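Local coordinates for serine-threonine phosphatase 2C (Toxoplasma gondii, PDB 2I44), which probably removes phosphate from phosphoserine and phosphothreonine side chains of other proteins, as a metal-dependent phosphatase of the PP2C family, at residues Ala281-Arg285 with Thr317-Lys321; Asp134-Ser140 with Ala232-Leu238; Phe27-Arg33 with Ser309-Ala315; Leu79-Trp85 with Gln111-Met116. All coordinates share one frame; numbering follows the deposited sequence.

Contact 1 (Ala281-Arg285 with Thr317-Lys321); sequences AMQAR and TVFFK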
loop_
_atom_site.group_PDB
_atom_site.type_symbol
_atom_site.label_atom_id
_atom_site.label_comp_id
_atom_site.label_asym_id
_atom_site.label_seq_id
_atom_site.Cartn_x
_atom_site.Cartn_y
_atom_site.Cartn_z
ATOM N N ALA A 281 11.523 11.264 -9.734
ATOM C CA ALA A 281 10.438 12.083 -9.211
ATOM C C ALA A 281 10.928 13.488 -8.846
ATOM O O ALA A 281 10.258 14.472 -9.136
ATOM C CB ALA A 281 9.820 11.410 -7.987
HETATM N N MSE A 282 12.090 13.573 -8.204
HETATM C CA MSE A 282 12.654 14.862 -7.805
HETATM C C MSE A 282 12.977 15.719 -9.023
HETATM O O MSE A 282 12.739 16.928 -9.034
HETATM C CB MSE A 282 13.927 14.658 -6.982
HETATM C CG MSE A 282 13.689 14.193 -5.556
HETATM SE SE MSE A 282 12.639 15.458 -4.552
HETATM C CE MSE A 282 14.080 16.360 -3.592
ATOM N N GLN A 283 13.520 15.086 -10.054
ATOM C CA GLN A 283 13.861 15.811 -11.265
ATOM C C GLN A 283 12.616 16.289 -11.994
ATOM O O GLN A 283 12.566 17.430 -12.448
ATOM C CB GLN A 283 14.704 14.951 -12.207
ATOM C CG GLN A 283 14.858 15.582 -13.588
ATOM C CD GLN A 283 16.132 15.167 -14.295
ATOM O OE1 GLN A 283 17.233 15.368 -13.776
ATOM N NE2 GLN A 283 15.991 14.594 -15.490
ATOM N N ALA A 284 11.614 15.421 -12.106
ATOM C CA ALA A 284 10.383 15.786 -12.794
ATOM C C ALA A 284 9.806 17.061 -12.190
ATOM O O ALA A 284 9.462 18.005 -12.905
ATOM C CB ALA A 284 9.370 14.656 -12.697
ATOM N N ARG A 285 9.709 17.086 -10.867
ATOM C CA ARG A 285 9.167 18.244 -10.180
ATOM C C ARG A 285 10.000 19.477 -10.519
ATOM O O ARG A 285 9.470 20.516 -10.919
ATOM C CB ARG A 285 9.194 18.011 -8.675
ATOM C CG ARG A 285 8.370 19.011 -7.901
ATOM C CD ARG A 285 8.712 18.971 -6.431
ATOM N NE ARG A 285 7.786 19.784 -5.655
ATOM C CZ ARG A 285 7.986 20.129 -4.390
ATOM N NH1 ARG A 285 9.086 19.733 -3.761
ATOM N NH2 ARG A 285 7.087 20.873 -3.755
ATOM N N THR A 317 2.985 10.204 -6.006
ATOM C CA THR A 317 4.075 10.998 -5.456
ATOM C C THR A 317 3.568 12.094 -4.524
ATOM O O THR A 317 2.622 12.807 -4.846
ATOM C CB THR A 317 4.913 11.647 -6.586
ATOM O OG1 THR A 317 4.046 12.303 -7.521
ATOM C CG2 THR A 317 5.729 10.590 -7.317
ATOM N N VAL A 318 4.206 12.221 -3.366
ATOM C CA VAL A 318 3.820 13.223 -2.383
ATOM C C VAL A 318 5.045 14.041 -1.977
ATOM O O VAL A 318 6.012 13.502 -1.446
ATOM C CB VAL A 318 3.219 12.557 -1.120
ATOM C CG1 VAL A 318 2.778 13.621 -0.125
ATOM C CG2 VAL A 318 2.046 11.660 -1.509
ATOM N N PHE A 319 5.006 15.342 -2.237
ATOM C CA PHE A 319 6.122 16.215 -1.886
ATOM C C PHE A 319 5.720 17.074 -0.696
ATOM O O PHE A 319 4.789 17.873 -0.780
ATOM C CB PHE A 319 6.498 17.107 -3.077
ATOM C CG PHE A 319 7.057 16.349 -4.253
ATOM C CD1 PHE A 319 8.429 16.147 -4.381
ATOM C CD2 PHE A 319 6.208 15.820 -5.220
ATOM C CE1 PHE A 319 8.947 15.428 -5.453
ATOM C CE2 PHE A 319 6.716 15.097 -6.301
ATOM C CZ PHE A 319 8.086 14.901 -6.418
ATOM N N PHE A 320 6.425 16.893 0.414
ATOM C CA PHE A 320 6.144 17.633 1.629
ATOM C C PHE A 320 6.505 19.108 1.479
ATOM O O PHE A 320 7.302 19.482 0.619
ATOM C CB PHE A 320 6.927 17.016 2.787
ATOM C CG PHE A 320 6.613 15.564 3.022
ATOM C CD1 PHE A 320 5.358 15.175 3.488
ATOM C CD2 PHE A 320 7.566 14.583 2.759
ATOM C CE1 PHE A 320 5.053 13.829 3.689
ATOM C CE2 PHE A 320 7.272 13.230 2.956
ATOM C CZ PHE A 320 6.010 12.854 3.422
ATOM N N LYS A 321 5.905 19.945 2.315
ATOM C CA LYS A 321 6.176 21.377 2.284
ATOM C C LYS A 321 6.299 21.902 3.706
ATOM O O LYS A 321 5.939 21.149 4.636
ATOM C CB LYS A 321 5.053 22.115 1.552
ATOM C CG LYS A 321 5.062 21.893 0.050
ATOM C CD LYS A 321 4.020 22.732 -0.679
ATOM C CE LYS A 321 2.609 22.227 -0.439
ATOM N NZ LYS A 321 1.637 22.947 -1.320
HETATM O O HOH W 1 9.121 18.523 -1.161
#
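An arginine is laid along an aromatic ring here, methylenes first and guanidinium after: Arg285 CD sits 3.7 Å from the centroid of the Phe319 ring, 19° off the ring normal, in a CH-pi contact over the face. The chain of Arg285 leaves the helix with CG anti to the backbone N (chi1 -167°) and stays extended as far as NE, which carries it across the ring face, antiparallel to the phenylalanine side chain. The guanidinium follows on over the root of Phe319, with CZ 3.6 Å from Phe319 CB and NH1 still touching CD1; guanidinium and ring planes are 26° apart.

The rim of the same ring meets the preceding turn of the helix. Met282, present as selenomethionine and bent at chi2 and chi3, brings SE to 3.8 Å from Phe319 CE1 at the ring edge, a Met-aromatic contact. Next to it, Ala281 O approaches Phe319 CZ at 3.5 Å. Ala281 CB also rests 4.2 Å from Thr317 CG2. Helix 274-286 is thereby packed on strand 313-320 of the PP2C beta-sandwich, while Val260 of strand 258-264 and Pro291 of helix 291-305 also touch Phe319.

The N-H groups of Arg285 find their partners beyond the ring. Asp23 takes a salt bridge from Arg285 NH2 on OD2 and one from Lys321 NZ on OD1, Lys321 NZ bonding also to Tyr19 O; a water 2.7 Å from Phe320 O bonds weakly to Arg285 NH1. The shared carboxylate probably neutralises both cations and fixes where the guanidinium ends, with the methylenes lying on the ring.

Contact 2 (Asp134-Ser140 with Ala232-Leu238); sequences DYASSTS and AFGGKDL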
loop_
_atom_site.group_PDB
_atom_site.type_symbol
_atom_site.label_atom_id
_atom_site.label_comp_id
_atom_site.label_asym_id
_atom_site.label_seq_id
_atom_site.Cartn_x
_atom_site.Cartn_y
_atom_site.Cartn_z
ATOM N N ASP A 134 -13.406 -16.362 -4.239
ATOM C CA ASP A 134 -12.521 -17.196 -3.428
ATOM C C ASP A 134 -11.079 -16.765 -3.234
ATOM O O ASP A 134 -10.528 -16.949 -2.152
ATOM C CB ASP A 134 -12.518 -18.632 -3.955
ATOM C CG ASP A 134 -13.872 -19.298 -3.841
ATOM O OD1 ASP A 134 -14.720 -18.820 -3.053
ATOM O OD2 ASP A 134 -14.082 -20.313 -4.533
ATOM N N TYR A 135 -10.462 -16.195 -4.263
ATOM C CA TYR A 135 -9.066 -15.810 -4.139
ATOM C C TYR A 135 -8.732 -14.359 -4.445
ATOM O O TYR A 135 -7.577 -13.956 -4.326
ATOM C CB TYR A 135 -8.215 -16.743 -5.007
ATOM C CG TYR A 135 -8.244 -18.185 -4.545
ATOM C CD1 TYR A 135 -7.438 -18.615 -3.489
ATOM C CD2 TYR A 135 -9.106 -19.112 -5.138
ATOM C CE1 TYR A 135 -7.485 -19.935 -3.030
ATOM C CE2 TYR A 135 -9.166 -20.436 -4.687
ATOM C CZ TYR A 135 -8.352 -20.841 -3.633
ATOM O OH TYR A 135 -8.401 -22.140 -3.184
ATOM N N ALA A 136 -9.725 -13.574 -4.843
ATOM C CA ALA A 136 -9.473 -12.167 -5.138
ATOM C C ALA A 136 -8.735 -11.562 -3.944
ATOM O O ALA A 136 -9.229 -11.596 -2.814
ATOM C CB ALA A 136 -10.787 -11.422 -5.387
ATOM N N SER A 137 -7.546 -11.025 -4.206
ATOM C CA SER A 137 -6.711 -10.430 -3.172
ATOM C C SER A 137 -6.094 -9.111 -3.629
ATOM O O SER A 137 -6.226 -8.712 -4.789
ATOM C CB SER A 137 -5.568 -11.384 -2.803
ATOM O OG SER A 137 -6.039 -12.662 -2.429
ATOM N N SER A 138 -5.408 -8.440 -2.705
ATOM C CA SER A 138 -4.747 -7.182 -3.014
ATOM C C SER A 138 -3.686 -6.834 -1.971
ATOM O O SER A 138 -3.841 -7.116 -0.774
ATOM C CB SER A 138 -5.775 -6.040 -3.091
ATOM O OG SER A 138 -5.158 -4.789 -3.381
ATOM N N THR A 139 -2.591 -6.243 -2.429
ATOM C CA THR A 139 -1.556 -5.806 -1.510
ATOM C C THR A 139 -2.051 -4.440 -1.069
ATOM O O THR A 139 -3.087 -3.950 -1.537
ATOM C CB THR A 139 -0.226 -5.535 -2.200
ATOM O OG1 THR A 139 -0.400 -4.420 -3.081
ATOM C CG2 THR A 139 0.260 -6.746 -2.978
ATOM N N SER A 140 -1.289 -3.816 -0.184
ATOM C CA SER A 140 -1.620 -2.492 0.285
ATOM C C SER A 140 -0.434 -1.773 0.910
ATOM O O SER A 140 0.352 -2.369 1.642
ATOM C CB SER A 140 -2.763 -2.560 1.304
ATOM O OG SER A 140 -2.952 -1.308 1.944
ATOM N N ALA A 232 -2.199 -9.841 2.976
ATOM C CA ALA A 232 -2.997 -9.118 2.001
ATOM C C ALA A 232 -4.458 -8.965 2.381
ATOM O O ALA A 232 -4.947 -9.579 3.338
ATOM C CB ALA A 232 -2.912 -9.834 0.661
ATOM N N PHE A 233 -5.144 -8.118 1.623
ATOM C CA PHE A 233 -6.571 -7.920 1.803
ATOM C C PHE A 233 -7.203 -9.002 0.925
ATOM O O PHE A 233 -6.677 -9.323 -0.136
ATOM C CB PHE A 233 -7.015 -6.564 1.265
ATOM C CG PHE A 233 -6.799 -5.422 2.209
ATOM C CD1 PHE A 233 -7.381 -5.426 3.470
ATOM C CD2 PHE A 233 -6.060 -4.312 1.814
ATOM C CE1 PHE A 233 -7.239 -4.347 4.323
ATOM C CE2 PHE A 233 -5.908 -3.217 2.662
ATOM C CZ PHE A 233 -6.501 -3.235 3.921
ATOM N N GLY A 234 -8.323 -9.566 1.358
ATOM C CA GLY A 234 -8.970 -10.576 0.543
ATOM C C GLY A 234 -8.367 -11.962 0.677
ATOM O O GLY A 234 -7.994 -12.372 1.771
ATOM N N GLY A 235 -8.275 -12.690 -0.431
ATOM C CA GLY A 235 -7.733 -14.032 -0.368
ATOM C C GLY A 235 -8.576 -14.886 0.570
ATOM O O GLY A 235 -8.045 -15.640 1.389
ATOM N N LYS A 236 -9.896 -14.778 0.442
ATOM C CA LYS A 236 -10.817 -15.532 1.299
ATOM C C LYS A 236 -10.381 -16.969 1.581
ATOM O O LYS A 236 -10.237 -17.363 2.738
ATOM C CB LYS A 236 -12.230 -15.546 0.697
ATOM C CG LYS A 236 -13.259 -16.317 1.537
ATOM C CD LYS A 236 -14.688 -16.123 1.017
ATOM C CE LYS A 236 -14.928 -16.794 -0.329
ATOM N NZ LYS A 236 -14.967 -18.278 -0.231
ATOM N N ASP A 237 -10.153 -17.745 0.532
ATOM C CA ASP A 237 -9.769 -19.141 0.710
ATOM C C ASP A 237 -8.303 -19.417 1.050
ATOM O O ASP A 237 -7.811 -20.531 0.858
ATOM C CB ASP A 237 -10.210 -19.949 -0.515
ATOM C CG ASP A 237 -11.732 -20.070 -0.607
ATOM O OD1 ASP A 237 -12.426 -19.378 0.169
ATOM O OD2 ASP A 237 -12.232 -20.850 -1.448
ATOM N N LEU A 238 -7.617 -18.403 1.565
ATOM C CA LEU A 238 -6.225 -18.545 1.991
ATOM C C LEU A 238 -6.069 -17.950 3.390
ATOM O O LEU A 238 -5.092 -18.221 4.096
ATOM C CB LEU A 238 -5.274 -17.831 1.022
ATOM C CG LEU A 238 -5.067 -18.436 -0.370
ATOM C CD1 LEU A 238 -4.146 -17.539 -1.180
ATOM C CD2 LEU A 238 -4.495 -19.850 -0.250
HETATM O O HOH W 2 -6.999 -22.517 -0.852
HETATM O O HOH W 3 -11.266 -13.516 -1.732
#
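Lys236 starts with CG anti to the backbone N, then curls at chi3 (69°) and chi4 (71°), which swings NZ back between two carboxylates. Asp134 OD1 lies 2.9 Å from Lys236 NZ and is met from above the carboxylate plane, while Asp237 OD1 takes the same NZ on its syn side at 2.8 Å. The lysine probably eases the approach of two acids whose planes are only 22° apart; Arg217 gives Asp237 OD2 a further salt bridge.

Next to this network the backbones join. Asp237 N donates to Asp134 O at 2.8 Å, and Asp237 CB lies over a face of the Tyr135 ring, whose edge receives Leu238 CG at 3.9 Å from Tyr135 CE1. A water links Tyr135 OH to Asp237 O. Gly235 N then reaches Ala136 O at 2.8 Å. Gly234 comes within 3.5 Å of Ala136 O through its CA, a place that leaves no room for a side chain.

Ser138 and Phe233 form an antiparallel hydrogen-bonded pair, with Phe233 N 2.9 Å from Ser138 O. Through it the short strand 233-234 joins strand 137-146 in one sheet of the PP2C beta-sandwich, next to the metal centre, where Thr139 OG1 bonds to Ser158 OG and to the backbone N of the calcium ligand Asp60.

Contact 3 (Phe27-Arg33 with Ser309-Ala315); sequences FTDIGGR and SADNITA. With CA (calcium ion), chain D.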
loop_
_atom_site.group_PDB
_atom_site.type_symbol
_atom_site.label_atom_id
_atom_site.label_comp_id
_atom_site.label_asym_id
_atom_site.label_seq_id
_atom_site.Cartn_x
_atom_site.Cartn_y
_atom_site.Cartn_z
ATOM N N PHE A 27 -0.449 8.589 -11.103
ATOM C CA PHE A 27 -0.527 8.122 -12.479
ATOM C C PHE A 27 -0.513 6.601 -12.494
ATOM O O PHE A 27 0.176 5.972 -11.697
ATOM C CB PHE A 27 0.651 8.645 -13.302
ATOM C CG PHE A 27 0.459 8.496 -14.788
ATOM C CD1 PHE A 27 -0.300 9.424 -15.499
ATOM C CD2 PHE A 27 1.005 7.413 -15.471
ATOM C CE1 PHE A 27 -0.514 9.277 -16.875
ATOM C CE2 PHE A 27 0.797 7.256 -16.850
ATOM C CZ PHE A 27 0.036 8.190 -17.549
ATOM N N THR A 28 -1.278 6.016 -13.405
ATOM C CA THR A 28 -1.346 4.568 -13.517
ATOM C C THR A 28 -1.365 4.159 -14.985
ATOM O O THR A 28 -1.712 4.952 -15.856
ATOM C CB THR A 28 -2.616 4.017 -12.820
ATOM O OG1 THR A 28 -2.568 2.586 -12.800
ATOM C CG2 THR A 28 -3.884 4.475 -13.556
ATOM N N ASP A 29 -0.990 2.917 -15.255
ATOM C CA ASP A 29 -0.985 2.409 -16.618
ATOM C C ASP A 29 -1.194 0.908 -16.569
ATOM O O ASP A 29 -0.687 0.235 -15.676
ATOM C CB ASP A 29 0.342 2.742 -17.310
ATOM C CG ASP A 29 0.271 2.557 -18.814
ATOM O OD1 ASP A 29 0.102 1.408 -19.271
ATOM O OD2 ASP A 29 0.376 3.568 -19.539
ATOM N N ILE A 30 -1.953 0.388 -17.526
ATOM C CA ILE A 30 -2.245 -1.037 -17.576
ATOM C C ILE A 30 -1.033 -1.860 -17.991
ATOM O O ILE A 30 -0.944 -3.049 -17.685
ATOM C CB ILE A 30 -3.423 -1.337 -18.545
ATOM C CG1 ILE A 30 -3.901 -2.777 -18.339
ATOM C CG2 ILE A 30 -2.993 -1.111 -19.999
ATOM C CD1 ILE A 30 -5.226 -3.078 -18.997
ATOM N N GLY A 31 -0.093 -1.222 -18.674
ATOM C CA GLY A 31 1.086 -1.939 -19.115
ATOM C C GLY A 31 0.691 -2.989 -20.134
ATOM O O GLY A 31 -0.151 -2.738 -20.997
ATOM N N GLY A 32 1.270 -4.177 -20.022
ATOM C CA GLY A 32 0.956 -5.229 -20.969
ATOM C C GLY A 32 0.017 -6.303 -20.461
ATOM O O GLY A 32 -0.128 -7.346 -21.096
ATOM N N ARG A 33 -0.631 -6.057 -19.326
ATOM C CA ARG A 33 -1.551 -7.036 -18.755
ATOM C C ARG A 33 -2.925 -6.942 -19.429
ATOM O O ARG A 33 -3.265 -5.916 -20.017
ATOM C CB ARG A 33 -1.688 -6.805 -17.245
ATOM C CG ARG A 33 -0.366 -6.529 -16.531
ATOM C CD ARG A 33 0.636 -7.680 -16.623
ATOM N NE ARG A 33 0.533 -8.614 -15.505
ATOM C CZ ARG A 33 -0.356 -9.599 -15.431
ATOM N NH1 ARG A 33 -1.223 -9.783 -16.414
ATOM N NH2 ARG A 33 -0.381 -10.401 -14.374
ATOM N N SER A 309 7.245 -7.564 -21.151
ATOM C CA SER A 309 5.851 -7.149 -21.084
ATOM C C SER A 309 5.731 -6.524 -19.693
ATOM O O SER A 309 6.078 -7.158 -18.693
ATOM C CB SER A 309 4.923 -8.360 -21.197
ATOM O OG SER A 309 3.559 -7.967 -21.206
ATOM N N ALA A 310 5.262 -5.280 -19.635
ATOM C CA ALA A 310 5.130 -4.558 -18.368
ATOM C C ALA A 310 3.899 -4.927 -17.538
ATOM O O ALA A 310 2.827 -5.220 -18.068
ATOM C CB ALA A 310 5.142 -3.048 -18.633
ATOM N N ASP A 311 4.069 -4.911 -16.221
ATOM C CA ASP A 311 2.981 -5.211 -15.299
ATOM C C ASP A 311 2.138 -3.946 -15.132
ATOM O O ASP A 311 2.505 -2.898 -15.658
ATOM C CB ASP A 311 3.575 -5.627 -13.951
ATOM C CG ASP A 311 2.515 -5.939 -12.914
ATOM O OD1 ASP A 311 1.385 -6.310 -13.304
ATOM O OD2 ASP A 311 2.814 -5.824 -11.707
ATOM N N ASN A 312 1.009 -4.026 -14.427
ATOM C CA ASN A 312 0.236 -2.806 -14.190
ATOM C C ASN A 312 1.231 -1.962 -13.386
ATOM O O ASN A 312 1.994 -2.510 -12.580
ATOM C CB ASN A 312 -0.996 -3.046 -13.299
ATOM C CG ASN A 312 -2.092 -3.844 -13.979
ATOM O OD1 ASN A 312 -2.223 -3.850 -15.204
ATOM N ND2 ASN A 312 -2.912 -4.501 -13.172
ATOM N N ILE A 313 1.230 -0.650 -13.596
ATOM C CA ILE A 313 2.137 0.236 -12.877
ATOM C C ILE A 313 1.361 1.424 -12.340
ATOM O O ILE A 313 0.633 2.084 -13.076
ATOM C CB ILE A 313 3.265 0.779 -13.787
ATOM C CG1 ILE A 313 3.916 -0.362 -14.569
ATOM C CG2 ILE A 313 4.320 1.482 -12.932
ATOM C CD1 ILE A 313 4.944 0.101 -15.588
ATOM N N THR A 314 1.521 1.687 -11.051
ATOM C CA THR A 314 0.853 2.802 -10.403
ATOM C C THR A 314 1.828 3.500 -9.475
ATOM O O THR A 314 2.527 2.854 -8.685
ATOM C CB THR A 314 -0.366 2.325 -9.591
ATOM O OG1 THR A 314 -1.361 1.824 -10.491
ATOM C CG2 THR A 314 -0.963 3.465 -8.773
ATOM N N ALA A 315 1.873 4.822 -9.577
ATOM C CA ALA A 315 2.756 5.615 -8.740
ATOM C C ALA A 315 2.012 6.835 -8.199
ATOM O O ALA A 315 1.270 7.496 -8.920
ATOM C CB ALA A 315 3.982 6.052 -9.534
HETATM CA CA CA D . 1.704 -6.036 -9.696
HETATM O O HOH W 4 0.115 -6.818 -10.823
HETATM O O HOH W 5 1.164 -3.823 -10.145
HETATM O O HOH W 6 2.173 -7.691 -8.817
#
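Arg33 CB leaves the backbone on the side facing Asn312, and CG crosses over that residue, 3.5 Å from Asn312 N. Bends at chi2 and chi3 then turn the chain: CD comes to 3.6 Å from Ala310 O, and NE reaches Asp311 OD1 at 3.3 Å. That last pair is a salt bridge with only a weak hydrogen bond, the guanidinium and carboxylate planes standing 39° apart.

Asp311 works with both oxygens. OD2 binds a calcium ion at 2.3 Å, in a site completed by Asp60, Asp266 and water, whereas OD1 accepts from one of the metal-bound waters; Arg33 therefore stands in the second shell, against a first-shell ligand. This aspartate-rich calcium centre lies at the end of the PP2C beta-sandwich, beside the loops that flank strands 22-29 and 313-320.

Those loops are tied by Gly32 N, which donates to Ala310 O at 2.7 Å from within the type II' turn Ile30 to Arg33. An Asx turn overlaps its start, Asp29 OD1 accepting from Gly31 N through its anti lone pair. Along the strands, Phe27 with Ala315 and Asp29 with Ile313 are antiparallel hydrogen-bonded pairs. Between them, Thr28 OG1 and Thr314 OG1 lie 2.7 Å apart, the side chains side by side and pointing the same way, and Thr314 OG1 also bonds to Asp38 OD2.

Contact 4 (Leu79-Trp85 with Gln111-Met116); sequences LISSPAW and QAVDDM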
loop_
_atom_site.group_PDB
_atom_site.type_symbol
_atom_site.label_atom_id
_atom_site.label_comp_id
_atom_site.label_asym_id
_atom_site.label_seq_id
_atom_site.Cartn_x
_atom_site.Cartn_y
_atom_site.Cartn_z
ATOM N N LEU A 79 -11.096 3.580 8.740
ATOM C CA LEU A 79 -10.091 4.301 9.512
ATOM C C LEU A 79 -10.723 5.275 10.497
ATOM O O LEU A 79 -10.472 5.203 11.698
ATOM C CB LEU A 79 -9.149 5.074 8.582
ATOM C CG LEU A 79 -8.182 6.040 9.274
ATOM C CD1 LEU A 79 -7.226 5.256 10.165
ATOM C CD2 LEU A 79 -7.402 6.826 8.233
ATOM N N ILE A 80 -11.554 6.176 9.988
ATOM C CA ILE A 80 -12.172 7.174 10.839
ATOM C C ILE A 80 -13.279 6.652 11.762
ATOM O O ILE A 80 -13.719 7.367 12.657
ATOM C CB ILE A 80 -12.693 8.366 9.998
ATOM C CG1 ILE A 80 -13.815 7.917 9.071
ATOM C CG2 ILE A 80 -11.545 8.955 9.176
ATOM C CD1 ILE A 80 -14.310 9.024 8.156
ATOM N N SER A 81 -13.725 5.417 11.553
ATOM C CA SER A 81 -14.750 4.834 12.411
ATOM C C SER A 81 -14.057 4.208 13.611
ATOM O O SER A 81 -14.699 3.750 14.553
ATOM C CB SER A 81 -15.535 3.756 11.665
ATOM O OG SER A 81 -16.241 4.308 10.568
ATOM N N SER A 82 -12.730 4.189 13.563
ATOM C CA SER A 82 -11.928 3.612 14.633
ATOM C C SER A 82 -11.979 4.406 15.937
ATOM O O SER A 82 -11.725 5.611 15.954
ATOM C CB SER A 82 -10.476 3.506 14.187
ATOM O OG SER A 82 -9.617 3.241 15.281
ATOM N N PRO A 83 -12.315 3.736 17.052
ATOM C CA PRO A 83 -12.370 4.446 18.330
ATOM C C PRO A 83 -11.002 5.076 18.563
ATOM O O PRO A 83 -10.880 6.116 19.204
ATOM C CB PRO A 83 -12.677 3.331 19.322
ATOM C CG PRO A 83 -13.556 2.414 18.507
ATOM C CD PRO A 83 -12.795 2.349 17.194
ATOM N N ALA A 84 -9.978 4.426 18.013
ATOM C CA ALA A 84 -8.606 4.896 18.126
ATOM C C ALA A 84 -8.467 6.211 17.369
ATOM O O ALA A 84 -7.731 7.108 17.785
ATOM C CB ALA A 84 -7.652 3.852 17.552
ATOM N N TRP A 85 -9.173 6.320 16.250
ATOM C CA TRP A 85 -9.124 7.536 15.457
ATOM C C TRP A 85 -9.953 8.635 16.112
ATOM O O TRP A 85 -9.637 9.816 15.990
ATOM C CB TRP A 85 -9.619 7.276 14.031
ATOM C CG TRP A 85 -9.489 8.483 13.157
ATOM C CD1 TRP A 85 -10.487 9.333 12.784
ATOM C CD2 TRP A 85 -8.282 9.004 12.583
ATOM N NE1 TRP A 85 -9.981 10.354 12.013
ATOM C CE2 TRP A 85 -8.631 10.177 11.872
ATOM C CE3 TRP A 85 -6.939 8.597 12.604
ATOM C CZ2 TRP A 85 -7.688 10.945 11.185
ATOM C CZ3 TRP A 85 -5.999 9.363 11.919
ATOM C CH2 TRP A 85 -6.381 10.525 11.217
ATOM N N GLN A 111 -2.275 2.377 16.317
ATOM C CA GLN A 111 -3.464 1.601 16.643
ATOM C C GLN A 111 -4.612 1.811 15.657
ATOM O O GLN A 111 -5.317 0.864 15.303
ATOM C CB GLN A 111 -3.935 1.948 18.061
ATOM C CG GLN A 111 -5.139 1.154 18.523
ATOM C CD GLN A 111 -4.850 -0.330 18.614
ATOM O OE1 GLN A 111 -3.922 -0.752 19.311
ATOM N NE2 GLN A 111 -5.641 -1.133 17.911
ATOM N N ALA A 112 -4.811 3.047 15.214
ATOM C CA ALA A 112 -5.889 3.335 14.271
ATOM C C ALA A 112 -5.648 2.653 12.924
ATOM O O ALA A 112 -6.574 2.126 12.308
ATOM C CB ALA A 112 -6.029 4.848 14.074
ATOM N N VAL A 113 -4.406 2.681 12.458
ATOM C CA VAL A 113 -4.072 2.059 11.180
ATOM C C VAL A 113 -4.270 0.556 11.319
ATOM O O VAL A 113 -4.770 -0.101 10.412
ATOM C CB VAL A 113 -2.617 2.381 10.771
ATOM C CG1 VAL A 113 -2.210 1.573 9.541
ATOM C CG2 VAL A 113 -2.495 3.868 10.470
ATOM N N ASP A 114 -3.896 0.021 12.472
ATOM C CA ASP A 114 -4.055 -1.402 12.711
ATOM C C ASP A 114 -5.536 -1.768 12.640
ATOM O O ASP A 114 -5.911 -2.761 12.009
ATOM C CB ASP A 114 -3.493 -1.785 14.081
ATOM C CG ASP A 114 -3.244 -3.274 14.199
ATOM O OD1 ASP A 114 -2.282 -3.755 13.569
ATOM O OD2 ASP A 114 -4.012 -3.966 14.901
ATOM N N ASP A 115 -6.371 -0.963 13.293
ATOM C CA ASP A 115 -7.816 -1.191 13.300
ATOM C C ASP A 115 -8.376 -1.106 11.889
ATOM O O ASP A 115 -9.233 -1.897 11.501
ATOM C CB ASP A 115 -8.518 -0.152 14.174
ATOM C CG ASP A 115 -8.354 -0.428 15.650
ATOM O OD1 ASP A 115 -7.688 -1.425 15.995
ATOM O OD2 ASP A 115 -8.890 0.354 16.469
HETATM N N MSE A 116 -7.888 -0.131 11.129
HETATM C CA MSE A 116 -8.336 0.057 9.755
HETATM C C MSE A 116 -8.115 -1.196 8.909
HETATM O O MSE A 116 -9.029 -1.682 8.239
HETATM C CB MSE A 116 -7.589 1.230 9.116
HETATM C CG MSE A 116 -7.886 1.418 7.633
HETATM SE SE MSE A 116 -6.780 2.797 6.788
HETATM C CE MSE A 116 -5.241 1.720 6.369
#
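Ser82 OG is gripped from two directions: it accepts from Trp85 N at 3.3 Å and donates to Asp115 OD2 at 3.2 Å, the carboxylate being met on its anti side. Its chi1 of 167° sets the hydroxyl anti to the serine's own nitrogen, facing the neighbouring helix. This is an N-cap: Ser82 stands just ahead of helix 83-92, and its cap oxygen is at the same time bonded to helix 98-130, so that one hydroxyl ties the start of one helix to the flank of another. Both belong to the helical layer that covers one sheet of the PP2C beta-sandwich.

Asp115 is steadied in turn from its own helix. Gln111 NE2 donates to Asp115 OD1 at 2.8 Å, approaching from above the carboxylate plane, while the oxygen stays in the plane of the glutamine amide. The two oxygens thus have separate partners, which should limit rotation of the carboxylate.

Small residues let the backbones close up nearby. Ala84 CB packs on Ala112 CB at 4.0 Å, and the Trp85 ring turns its edge to the same methyl, CE3 being 4.1 Å from Ala112 CB. Beyond them, strand 137-146 supplies Val144, which touches Leu79, Val113 and Trp85. From helix 66-80, Leu79 CD1 packs against Ala112, near its CB and O, and Leu79 CB lies 3.7 Å from SE of Met116, a selenomethionine bent at chi3.

The four contacts sample both layers of the PP2C beta-sandwich. Contacts 1 and 3 share strand 313-320, with centres 21 Å apart: contact 1 packs a helix on its later part, contact 3 pairs its start with strand 22-29 beside the calcium. Contacts 2 and 4 belong to the other sheet and its helices, with centres 21 Å apart and nearest atoms about 5 Å; helix 98-130 is followed, after a short loop, by strand 137-146. Along the chain contact 4 closes before contact 2 opens, and both fall between the segments of contact 3, which pairs an early strand with the last one. Contact 1 follows them, its segments alternating with those of contact 3. Contacts 2 and 3, 20 Å apart by centres, flank the metal centre.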